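PDB 5VHV: alkylpurine DNA glycosylase AlkC from Pseudomonas fluorescens, which probably excises alkylated purine bases from damaged DNA, starting base excision repair without flipping the damaged nucleotide out of the helix. Local coordinates for residues G82-S85 against L86-P89; R49-R52 against V53-L57; Q168-P171 against E172-A175. All coordinates share one frame; numbering follows the deposited sequence.

How the interactions relate
Along the chain, 49-52/53-57 (interaction 2) comes first, then 82-85/86-89 (interaction 1), and much later 168-171/172-175 (interaction 3). Interactions 1 and 2 are neighbours, with centres about 10 Å apart. Interaction 2 is a length of helix 46-60 and interaction 1 leads into helix 87-95; Phe87 joins them, its ring lying on Val53 and Leu57. Interaction 3 is the turn between helices 165-169 and 175-181, its centre about 28 Å from that of interaction 1 and about 33 Å from that of interaction 2. All belong to the helical part of AlkC; the beta-strand region follows later. Each has its nearest atom about 6 to 7 Å from the DNA, near but not touching, consistent with a helical array curving around the duplex.

Interaction 1: residues G82-S85 against L86-P89; sequences GFVS and LFLP. With 9B4 ((2R,5R,13R,16R)-9-(hydroxymethyl)-9-{[(2R)-2-hydroxypropoxy]methyl}-5,13-dimethyl-4,7,11,14-tetraoxaheptadecane-2,16-diol), chain L.
Phe83, Val84 and Ser85 each offer a backbone carbonyl to the amide three residues on: Leu86 N to Phe83 O (3.1 Å), Phe87 N to Val84 O (3.2 Å) and Leu88 N to Ser85 O (3.0 Å). The middle bond is almost straight at the hydrogen, 176°. Leu86 reaches back over Phe83, where its CD1 makes a CH-pi contact over one ring face, 4.0 Å from the centroid and displaced toward the rim. The other methyl, CD2, lies 3.8 Å from C15 of the bound polyether 9B4, whose O14 sits near the edge of the Phe83 ring; Gly82, Phe83 and Leu86 thus help line its pocket. This tight 3-10 turn is the lead-in to helix 87-95. Phe87 CG stands between its own N and carbonyl carbon (chi1 75°), turning the ring back along Val84, so that CD2 comes within 3.0 Å of Val84 O and CG1 of Val84 lies at the ring edge. Helices 11-24 and 46-60 enclose this apolar side. Ser85 OG is hydrogen-bonded to Ser81 O. Pro89 has no N-H for Ser85 O, and its CD packs 3.2 Å from that oxygen.

Interaction 2: residues R49-R52 against V53-L57; sequences RMAR and VSESL
Arg52 and Ser56 stand one turn apart on the alpha helix 46-60, part of the stack of helices that makes up the N-terminal portion of AlkC. The Arg52 side chain leaves with CB beside the next amide, Val53 N. CG is anti to the backbone N (chi1 174°), and the bend at chi2 (68°) sets CD 3.7 Å from Ser56 OG and 4.2 Å from Glu55 OE1. A second bend, at chi3, turns NE to a bridging water, the side chain crossing Glu55 at about a right angle. At the tip NH1 is hydrogen-bonded to Ala39 O. Nearer the backbone, Arg52 O is gripped twice by Ser56: its N, at 2.8 Å, approaches almost straight on to the carbonyl, while OG, also at 2.8 Å, donates from above the carbonyl plane and has His36 ND1 as a further partner. Glu55 N completes a regular turn on Ala51 O, and Glu55 CG packs 3.3 Å from Ala51 O. Charges of opposite sign face each other without a direct salt bridge: the water, in the plane of the guanidinium, accepts from Arg52 NE at 2.9 Å and donates to Glu55 OE1 at 2.6 Å.

Interaction 3: residues Q168-P171 against E172-A175; sequences QADP and ELCA
Asp170 sets its CG anti to its own N (chi1 -175°), which swings the carboxylate forward along the chain over Glu172 and Leu173. Leu173 answers with CG anti to its carbonyl carbon (chi1 -64°), folding its branch back against the Asp170 carboxylate. The two carboxylate oxygens then have different neighbours. OD1 accepts Glu172 N at 3.0 Å, the amide coming from above the carboxylate plane and the bond bent to 140° at the hydrogen. OD2 rests against apolar carbon instead, 3.6 Å from Leu173 CG, and the two side chains cross at about a right angle. On the backbone, Leu173 N donates to Asp170 O at 3.1 Å along a nearly straight N-H. Together the two bonds make an Asx turn superposed on a type I beta turn, Asp170 to Leu173, which links helix 165-169 to helix 175-181. Pro171 takes the second position of the turn, where its lack of an N-H costs nothing, since neither bond calls for that amide. A water donates to Asp170 O at 2.8 Å and accepts from Cys174 N, also at 2.8 Å, so the carbonyl is held by two donors and the amide of the N-cap residue is satisfied. Ala175 N makes a weak hydrogen bond to Glu172 O, and Ala175 CB packs 3.6 Å from Pro171 O. Glu172 keeps CB 3.4 Å from Asp170 OD1, but its carboxylate leads away from the turn, and OE1 accepts from Trp207 NE1. The same tryptophan packs against Pro171 and Ala175, so the turn is seated against helix 205-213, two helices further on than helix 175-181. Leu173 meanwhile leans on Glu166 of helix 165-169.

Interaction 1: residues G82-S85 against L86-P89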
loop_
_atom_site.group_PDB
_atom_site.type_symbol
_atom_site.label_atom_id
_atom_site.label_comp_id
_atom_site.label_asym_id
_atom_site.label_seq_id
_atom_site.Cartn_x
_atom_site.Cartn_y
_atom_site.Cartn_z
ATOM N N GLY A 82 6.593 16.232 6.168
ATOM C CA GLY A 82 5.471 15.915 5.302
ATOM C C GLY A 82 4.407 15.068 5.989
ATOM O O GLY A 82 3.211 15.252 5.764
ATOM N N PHE A 83 4.831 14.145 6.850
ATOM C CA PHE A 83 3.871 13.350 7.610
ATOM C C PHE A 83 3.098 14.224 8.592
ATOM O O PHE A 83 1.873 14.109 8.705
ATOM C CB PHE A 83 4.609 12.227 8.337
ATOM C CG PHE A 83 3.696 11.280 9.033
ATOM C CD1 PHE A 83 3.192 10.177 8.372
ATOM C CD2 PHE A 83 3.299 11.515 10.337
ATOM C CE1 PHE A 83 2.314 9.303 9.019
ATOM C CE2 PHE A 83 2.432 10.648 10.982
ATOM C CZ PHE A 83 1.945 9.540 10.316
ATOM N N VAL A 84 3.786 15.128 9.292
ATOM C CA VAL A 84 3.093 16.037 10.204
ATOM C C VAL A 84 2.048 16.856 9.453
ATOM O O VAL A 84 0.969 17.148 9.984
ATOM C CB VAL A 84 4.103 16.936 10.935
ATOM C CG1 VAL A 84 3.405 18.130 11.607
ATOM C CG2 VAL A 84 4.847 16.120 11.974
ATOM N N SER A 85 2.341 17.224 8.204
ATOM C CA SER A 85 1.444 18.054 7.413
ATOM C C SER A 85 0.112 17.381 7.097
ATOM O O SER A 85 -0.795 18.056 6.592
ATOM C CB SER A 85 2.140 18.467 6.116
ATOM O OG SER A 85 3.342 19.179 6.436
ATOM N N LEU A 86 -0.044 16.089 7.386
ATOM C CA LEU A 86 -1.354 15.448 7.245
ATOM C C LEU A 86 -2.458 16.151 8.034
ATOM O O LEU A 86 -3.635 16.002 7.676
ATOM C CB LEU A 86 -1.299 13.983 7.696
ATOM C CG LEU A 86 -0.477 13.020 6.852
ATOM C CD1 LEU A 86 -0.296 11.674 7.563
ATOM C CD2 LEU A 86 -1.104 12.826 5.501
ATOM N N PHE A 87 -2.136 16.909 9.090
ATOM C CA PHE A 87 -3.227 17.547 9.820
ATOM C C PHE A 87 -3.883 18.656 9.011
ATOM O O PHE A 87 -5.038 19.000 9.282
ATOM C CB PHE A 87 -2.782 18.058 11.197
ATOM C CG PHE A 87 -1.949 19.328 11.186
ATOM C CD1 PHE A 87 -2.550 20.570 11.031
ATOM C CD2 PHE A 87 -0.585 19.271 11.403
ATOM C CE1 PHE A 87 -1.790 21.734 11.034
ATOM C CE2 PHE A 87 0.186 20.417 11.422
ATOM C CZ PHE A 87 -0.416 21.667 11.238
ATOM N N LEU A 88 -3.216 19.168 7.977
ATOM C CA LEU A 88 -3.836 20.221 7.177
ATOM C C LEU A 88 -4.999 19.677 6.359
ATOM O O LEU A 88 -6.111 20.208 6.474
ATOM C CB LEU A 88 -2.776 20.903 6.305
ATOM C CG LEU A 88 -1.669 21.578 7.106
ATOM C CD1 LEU A 88 -0.483 21.857 6.177
ATOM C CD2 LEU A 88 -2.218 22.844 7.735
ATOM N N PRO A 89 -4.838 18.642 5.540
ATOM C CA PRO A 89 -6.033 18.050 4.912
ATOM C C PRO A 89 -7.049 17.546 5.920
ATOM O O PRO A 89 -8.260 17.630 5.669
ATOM C CB PRO A 89 -5.457 16.912 4.043
ATOM C CG PRO A 89 -4.041 16.788 4.427
ATOM C CD PRO A 89 -3.583 18.049 5.032
HETATM C C01 9B4 L . 3.650 0.460 10.026
HETATM C C02 9B4 L . 3.892 1.226 8.725
HETATM C C03 9B4 L . 4.380 2.622 9.059
HETATM C C05 9B4 L . 4.880 4.709 8.210
HETATM C C06 9B4 L . 5.636 5.422 7.093
HETATM C C07 9B4 L . 4.873 5.315 5.779
HETATM C C09 9B4 L . 2.848 5.797 4.719
HETATM C C10 9B4 L . 1.943 7.013 4.507
HETATM C C12 9B4 L . 1.997 9.381 4.279
HETATM C C13 9B4 L . 2.889 10.516 3.765
HETATM C C15 9B4 L . 2.272 11.866 4.127
HETATM C C16 9B4 L . 1.033 7.115 5.724
HETATM C C17 9B4 L . 7.021 4.804 6.850
HETATM C C23 9B4 L . 5.686 6.887 7.540
HETATM C C25 9B4 L . 7.583 8.176 7.666
HETATM C C26 9B4 L . 8.209 9.456 7.132
HETATM C C27 9B4 L . 7.490 9.973 5.881
HETATM C C34 9B4 L . 2.662 0.642 6.777
HETATM C C35 9B4 L . 2.115 1.535 5.675
HETATM C C37 9B4 L . 1.632 0.628 4.542
HETATM O O04 9B4 L . 4.587 3.377 7.887
HETATM O O08 9B4 L . 3.633 5.948 5.876
HETATM O O11 9B4 L . 2.717 8.177 4.363
HETATM O O14 9B4 L . 4.157 10.432 4.352
HETATM O O18 9B4 L . 7.791 4.663 8.018
HETATM O O24 9B4 L . 6.589 7.654 6.811
HETATM O O28 9B4 L . 8.095 10.389 8.167
HETATM O O33 9B4 L . 2.719 1.356 7.980
HETATM O O36 9B4 L . 1.067 2.317 6.186
#

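Interaction 2: residues R49-R52 against V53-L57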
loop_
_atom_site.group_PDB
_atom_site.type_symbol
_atom_site.label_atom_id
_atom_site.label_comp_id
_atom_site.label_asym_id
_atom_site.label_seq_id
_atom_site.Cartn_x
_atom_site.Cartn_y
_atom_site.Cartn_z
ATOM N N ARG A 49 -2.904 11.671 17.251
ATOM C CA ARG A 49 -2.175 12.920 17.464
ATOM C C ARG A 49 -2.338 13.844 16.270
ATOM O O ARG A 49 -2.525 15.054 16.431
ATOM C CB ARG A 49 -0.676 12.643 17.715
ATOM C CG ARG A 49 -0.409 11.858 19.002
ATOM C CD ARG A 49 1.064 11.535 19.215
ATOM N NE ARG A 49 1.226 10.673 20.382
ATOM C CZ ARG A 49 2.281 10.659 21.185
ATOM N NH1 ARG A 49 3.320 11.455 20.972
ATOM N NH2 ARG A 49 2.310 9.817 22.195
ATOM N N MET A 50 -2.260 13.285 15.064
ATOM C CA MET A 50 -2.463 14.063 13.851
ATOM C C MET A 50 -3.823 14.747 13.875
ATOM O O MET A 50 -3.930 15.963 13.649
ATOM C CB MET A 50 -2.336 13.142 12.629
ATOM C CG MET A 50 -2.473 13.844 11.287
ATOM S SD MET A 50 -4.166 14.096 10.783
ATOM C CE MET A 50 -4.691 12.448 10.322
ATOM N N ALA A 51 -4.870 13.989 14.203
ATOM C CA ALA A 51 -6.205 14.577 14.279
ATOM C C ALA A 51 -6.285 15.605 15.397
ATOM O O ALA A 51 -6.942 16.647 15.253
ATOM C CB ALA A 51 -7.262 13.490 14.493
ATOM N N ARG A 52 -5.648 15.311 16.526
ATOM C CA ARG A 52 -5.691 16.213 17.675
ATOM C C ARG A 52 -5.141 17.596 17.327
ATOM O O ARG A 52 -5.705 18.609 17.749
ATOM C CB ARG A 52 -4.931 15.604 18.844
ATOM C CG ARG A 52 -4.780 16.530 20.085
ATOM C CD ARG A 52 -6.104 16.807 20.800
ATOM N NE ARG A 52 -6.617 15.644 21.527
ATOM C CZ ARG A 52 -6.183 15.236 22.709
ATOM N NH1 ARG A 52 -5.197 15.891 23.309
ATOM N NH2 ARG A 52 -6.715 14.167 23.290
ATOM N N VAL A 53 -4.078 17.670 16.518
ATOM C CA VAL A 53 -3.525 18.979 16.162
ATOM C C VAL A 53 -4.577 19.823 15.443
ATOM O O VAL A 53 -4.746 21.012 15.719
ATOM C CB VAL A 53 -2.255 18.822 15.307
ATOM C CG1 VAL A 53 -1.829 20.166 14.741
ATOM C CG2 VAL A 53 -1.123 18.204 16.139
ATOM N N SER A 54 -5.281 19.221 14.491
ATOM C CA SER A 54 -6.334 19.925 13.768
ATOM C C SER A 54 -7.449 20.378 14.703
ATOM O O SER A 54 -7.916 21.527 14.628
ATOM C CB SER A 54 -6.884 19.016 12.660
ATOM O OG SER A 54 -8.108 19.480 12.135
ATOM N N GLU A 55 -7.884 19.494 15.604
ATOM C CA GLU A 55 -8.929 19.840 16.557
ATOM C C GLU A 55 -8.485 20.969 17.474
ATOM O O GLU A 55 -9.281 21.841 17.839
ATOM C CB GLU A 55 -9.301 18.623 17.398
ATOM C CG GLU A 55 -9.847 17.485 16.577
ATOM C CD GLU A 55 -9.918 16.186 17.352
ATOM O OE1 GLU A 55 -9.597 16.208 18.557
ATOM O OE2 GLU A 55 -10.317 15.150 16.767
ATOM N N SER A 56 -7.228 20.928 17.908
ATOM C CA SER A 56 -6.735 21.948 18.821
ATOM C C SER A 56 -6.685 23.299 18.138
ATOM O O SER A 56 -7.032 24.323 18.746
ATOM C CB SER A 56 -5.350 21.568 19.336
ATOM O OG SER A 56 -5.388 20.312 19.994
ATOM N N LEU A 57 -6.263 23.322 16.874
ATOM C CA LEU A 57 -6.294 24.571 16.123
ATOM C C LEU A 57 -7.718 25.096 16.029
ATOM O O LEU A 57 -7.977 26.275 16.294
ATOM C CB LEU A 57 -5.699 24.373 14.728
ATOM C CG LEU A 57 -4.190 24.129 14.699
ATOM C CD1 LEU A 57 -3.785 23.637 13.321
ATOM C CD2 LEU A 57 -3.420 25.369 15.092
HETATM O O HOH W 1 -8.418 14.248 19.787
#

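Interaction 3: residues Q168-P171 against E172-A175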
loop_
_atom_site.group_PDB
_atom_site.type_symbol
_atom_site.label_atom_id
_atom_site.label_comp_id
_atom_site.label_asym_id
_atom_site.label_seq_id
_atom_site.Cartn_x
_atom_site.Cartn_y
_atom_site.Cartn_z
ATOM N N GLN A 168 -15.495 -0.216 -3.883
ATOM C CA GLN A 168 -15.206 -1.641 -3.823
ATOM C C GLN A 168 -16.235 -2.452 -4.591
ATOM O O GLN A 168 -15.892 -3.443 -5.253
ATOM C CB GLN A 168 -15.160 -2.038 -2.346
ATOM C CG GLN A 168 -14.502 -3.299 -1.985
ATOM C CD GLN A 168 -14.438 -3.429 -0.481
ATOM O OE1 GLN A 168 -14.839 -2.506 0.253
ATOM N NE2 GLN A 168 -13.959 -4.552 -0.011
ATOM N N ALA A 169 -17.504 -2.030 -4.544
ATOM C CA ALA A 169 -18.589 -2.769 -5.180
ATOM C C ALA A 169 -18.683 -2.544 -6.679
ATOM O O ALA A 169 -19.337 -3.339 -7.356
ATOM C CB ALA A 169 -19.935 -2.386 -4.557
ATOM N N ASP A 170 -18.065 -1.495 -7.219
ATOM C CA ASP A 170 -18.254 -1.146 -8.630
ATOM C C ASP A 170 -16.975 -0.578 -9.220
ATOM O O ASP A 170 -16.747 0.638 -9.195
ATOM C CB ASP A 170 -19.396 -0.150 -8.797
ATOM C CG ASP A 170 -19.708 0.135 -10.244
ATOM O OD1 ASP A 170 -19.059 -0.443 -11.139
ATOM O OD2 ASP A 170 -20.617 0.947 -10.490
ATOM N N PRO A 171 -16.129 -1.430 -9.806
ATOM C CA PRO A 171 -14.890 -0.929 -10.425
ATOM C C PRO A 171 -15.102 0.011 -11.598
ATOM O O PRO A 171 -14.134 0.669 -12.010
ATOM C CB PRO A 171 -14.177 -2.213 -10.893
ATOM C CG PRO A 171 -14.891 -3.330 -10.296
ATOM C CD PRO A 171 -16.260 -2.891 -9.916
ATOM N N GLU A 172 -16.294 0.058 -12.200
ATOM C CA GLU A 172 -16.484 1.010 -13.286
ATOM C C GLU A 172 -16.466 2.460 -12.804
ATOM O O GLU A 172 -16.272 3.360 -13.627
ATOM C CB GLU A 172 -17.790 0.744 -14.046
ATOM C CG GLU A 172 -17.836 -0.601 -14.752
ATOM C CD GLU A 172 -16.759 -0.789 -15.815
ATOM O OE1 GLU A 172 -16.529 -1.953 -16.220
ATOM O OE2 GLU A 172 -16.140 0.205 -16.263
ATOM N N LEU A 173 -16.646 2.725 -11.502
ATOM C CA LEU A 173 -16.773 4.117 -11.079
ATOM C C LEU A 173 -15.470 4.866 -11.303
ATOM O O LEU A 173 -15.465 5.976 -11.849
ATOM C CB LEU A 173 -17.193 4.208 -9.609
ATOM C CG LEU A 173 -18.580 3.629 -9.319
ATOM C CD1 LEU A 173 -18.801 3.549 -7.824
ATOM C CD2 LEU A 173 -19.690 4.450 -9.971
ATOM N N CYS A 174 -14.359 4.276 -10.874
ATOM C CA CYS A 174 -13.036 4.884 -10.972
ATOM C C CYS A 174 -12.253 4.405 -12.188
ATOM O O CYS A 174 -11.076 4.749 -12.323
ATOM C CB CYS A 174 -12.237 4.604 -9.692
ATOM S SG CYS A 174 -12.948 5.331 -8.221
ATOM N N ALA A 175 -12.878 3.632 -13.088
ATOM C CA ALA A 175 -12.141 3.049 -14.203
ATOM C C ALA A 175 -11.451 4.107 -15.065
ATOM O O ALA A 175 -10.308 3.904 -15.494
ATOM C CB ALA A 175 -13.072 2.199 -15.066
HETATM O O HOH W 2 -14.475 2.254 -8.903
#